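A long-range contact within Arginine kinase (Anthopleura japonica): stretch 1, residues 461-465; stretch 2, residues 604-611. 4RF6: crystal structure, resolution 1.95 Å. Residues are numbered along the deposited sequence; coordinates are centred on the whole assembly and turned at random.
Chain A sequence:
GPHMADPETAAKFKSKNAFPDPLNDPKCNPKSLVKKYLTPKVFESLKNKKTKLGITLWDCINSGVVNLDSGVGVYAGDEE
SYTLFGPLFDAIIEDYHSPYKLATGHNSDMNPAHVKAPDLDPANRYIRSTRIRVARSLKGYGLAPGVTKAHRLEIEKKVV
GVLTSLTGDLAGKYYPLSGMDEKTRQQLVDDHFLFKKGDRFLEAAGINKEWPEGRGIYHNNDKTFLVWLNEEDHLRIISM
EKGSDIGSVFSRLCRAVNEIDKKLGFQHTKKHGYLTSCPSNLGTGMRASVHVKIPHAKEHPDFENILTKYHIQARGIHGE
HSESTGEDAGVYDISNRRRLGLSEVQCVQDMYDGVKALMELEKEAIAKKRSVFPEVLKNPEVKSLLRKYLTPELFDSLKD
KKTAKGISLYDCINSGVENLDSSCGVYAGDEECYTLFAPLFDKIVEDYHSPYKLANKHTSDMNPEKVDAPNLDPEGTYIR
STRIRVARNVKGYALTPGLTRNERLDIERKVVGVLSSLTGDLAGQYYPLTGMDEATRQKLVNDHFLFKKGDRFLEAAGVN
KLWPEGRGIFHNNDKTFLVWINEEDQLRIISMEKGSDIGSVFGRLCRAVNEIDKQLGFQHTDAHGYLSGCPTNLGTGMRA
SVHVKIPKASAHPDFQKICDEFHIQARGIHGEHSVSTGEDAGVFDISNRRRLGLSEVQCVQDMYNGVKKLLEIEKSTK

Stretch 1 (461-465) DMNPE
Stretch 2, residues 604-611: RLCRAVNE

Residues 461-465 form a short loop that enters a 3-10 segment at Pro464 and lies against one face of the helix containing residues 604-611; the two stretches bury 273 Å² in all. The register is set by Met462 and Cys606, whose CA atoms are 5.8 Å apart. Asp461 (phi/psi -155/101) does not touch the helix. Its CB points away, and its t rotamer lets OD1 accept a hydrogen bond from Asn463 N at 3.2 Å, bracing the turn around Met462.

Met462 (-108/42) is the centre of the contact, with 107 Å² covered. Its CB points toward the helix and the side chain is coiled, with chi1, chi2 and chi3 all m (-66°, -67°, -76°). This brings the terminal methyl into an apolar pocket: Met462 CE is 3.7 Å from Cys606 SG, 3.9 Å from Val609 CB (chi1 t) and 4.4 Å from Leu605 CG (chi1 t, chi2 p). A flexible, unbranched thioether suits this filling role. The Met462 carbonyl also faces the helix, where Asn610 (chi1 -73°, chi2 -30°) donates from ND2 to Met462 O at 3.0 Å and a nearly straight 168°. The carboxamide thus satisfies a loop carbonyl, while Asn610 OD1 lies 3.4 Å from Met462 CB.

Asn463 (-102/103, chi1 t) turns its CB away; its OD1 instead accepts a 2.9 Å hydrogen bond from Glu465 N, supporting the start of the 3-10 segment. Pro464 (-64/-16, C-gamma endo) faces the helix again and packs CD 3.6 Å from Cys606 SG. The compact Cys606 side chain, chi1 -79°, is therefore contacted by both Met462 and Pro464. Glu465 (-77/-10, chi1 m, chi2 t) is exposed and makes no contact with the helix. Within the helix, Val609 N to Leu605 O and Asn610 N to Cys606 O, both 2.8 Å, maintain the spacing of the contacting residues.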

# COMPACT_ATOMS: atom_id res chain seq x y z
N ASP A 461 9.97 -34.19 5.93
CA ASP A 461 11.22 -34.60 6.57
C ASP A 461 12.33 -33.60 6.27
O ASP A 461 12.92 -33.62 5.18
CB ASP A 461 11.65 -35.99 6.07
CG ASP A 461 12.74 -36.62 6.92
OD1 ASP A 461 13.38 -35.91 7.73
OD2 ASP A 461 12.97 -37.84 6.77
N MET A 462 12.62 -32.74 7.24
CA MET A 462 13.69 -31.76 7.08
C MET A 462 14.91 -32.08 7.94
O MET A 462 15.51 -31.19 8.54
CB MET A 462 13.18 -30.35 7.39
CG MET A 462 12.14 -29.83 6.38
SD MET A 462 12.85 -29.56 4.74
CE MET A 462 13.74 -28.02 5.02
N ASN A 463 15.29 -33.36 8.00
CA ASN A 463 16.54 -33.77 8.65
C ASN A 463 17.62 -34.06 7.62
O ASN A 463 17.62 -35.12 7.00
CB ASN A 463 16.31 -35.02 9.51
CG ASN A 463 17.54 -35.40 10.32
OD1 ASN A 463 18.65 -34.93 10.09
ND2 ASN A 463 17.33 -36.30 11.29
N PRO A 464 18.57 -33.12 7.45
CA PRO A 464 19.64 -33.25 6.46
C PRO A 464 20.58 -34.42 6.73
O PRO A 464 21.32 -34.81 5.82
CB PRO A 464 20.41 -31.92 6.59
CG PRO A 464 20.08 -31.42 7.96
CD PRO A 464 18.68 -31.86 8.22
N GLU A 465 20.58 -34.98 7.93
CA GLU A 465 21.46 -36.10 8.23
C GLU A 465 20.92 -37.40 7.63
O GLU A 465 21.61 -38.42 7.60
CB GLU A 465 21.67 -36.25 9.74
CG GLU A 465 22.41 -35.07 10.38
CD GLU A 465 22.69 -35.27 11.87
OE1 GLU A 465 23.16 -34.31 12.52
OE2 GLU A 465 22.44 -36.38 12.38
N ARG A 604 22.16 -26.30 4.83
CA ARG A 604 21.95 -24.89 5.12
C ARG A 604 20.45 -24.56 5.09
O ARG A 604 19.94 -23.86 5.97
CB ARG A 604 22.70 -24.01 4.12
CG ARG A 604 22.54 -22.50 4.37
CD ARG A 604 23.33 -21.67 3.37
NE ARG A 604 24.65 -22.23 3.10
CZ ARG A 604 24.98 -22.86 1.98
NH1 ARG A 604 24.08 -23.01 1.01
NH2 ARG A 604 26.20 -23.34 1.82
N LEU A 605 19.75 -25.08 4.09
CA LEU A 605 18.31 -24.86 3.97
C LEU A 605 17.56 -25.34 5.21
O LEU A 605 16.70 -24.63 5.74
CB LEU A 605 17.75 -25.56 2.73
CG LEU A 605 16.24 -25.39 2.59
CD1 LEU A 605 15.89 -23.93 2.35
CD2 LEU A 605 15.67 -26.27 1.49
N CYS A 606 17.89 -26.55 5.67
CA CYS A 606 17.23 -27.14 6.82
C CYS A 606 17.47 -26.36 8.10
O CYS A 606 16.54 -26.16 8.89
CB CYS A 606 17.69 -28.58 7.01
SG CYS A 606 16.90 -29.75 5.89
N ARG A 607 18.71 -25.93 8.32
CA ARG A 607 19.04 -25.12 9.49
C ARG A 607 18.17 -23.87 9.56
O ARG A 607 17.62 -23.53 10.61
CB ARG A 607 20.53 -24.75 9.46
CG ARG A 607 21.45 -25.90 9.90
CD ARG A 607 22.87 -25.73 9.37
NE ARG A 607 23.32 -24.35 9.50
CZ ARG A 607 24.07 -23.73 8.60
NH1 ARG A 607 24.47 -24.37 7.51
NH2 ARG A 607 24.43 -22.47 8.80
N ALA A 608 18.01 -23.20 8.42
CA ALA A 608 17.20 -21.99 8.37
C ALA A 608 15.71 -22.27 8.49
O ALA A 608 15.00 -21.59 9.23
CB ALA A 608 17.50 -21.23 7.10
N VAL A 609 15.21 -23.26 7.74
CA VAL A 609 13.78 -23.53 7.74
C VAL A 609 13.30 -24.10 9.08
O VAL A 609 12.24 -23.73 9.58
CB VAL A 609 13.38 -24.45 6.58
CG1 VAL A 609 11.92 -24.89 6.70
CG2 VAL A 609 13.60 -23.74 5.25
N ASN A 610 14.10 -24.98 9.68
CA ASN A 610 13.73 -25.56 10.96
C ASN A 610 13.67 -24.53 12.10
O ASN A 610 12.83 -24.62 12.99
CB ASN A 610 14.67 -26.72 11.31
CG ASN A 610 14.41 -27.95 10.46
OD1 ASN A 610 13.28 -28.18 10.02
ND2 ASN A 610 15.46 -28.74 10.21
N GLU A 611 14.57 -23.56 12.06
CA GLU A 611 14.57 -22.49 13.05
C GLU A 611 13.31 -21.65 12.94
O GLU A 611 12.68 -21.31 13.94
CB GLU A 611 15.82 -21.62 12.90
CG GLU A 611 15.91 -20.50 13.92
CD GLU A 611 15.87 -21.01 15.35
OE1 GLU A 611 16.48 -22.07 15.62
OE2 GLU A 611 15.23 -20.36 16.20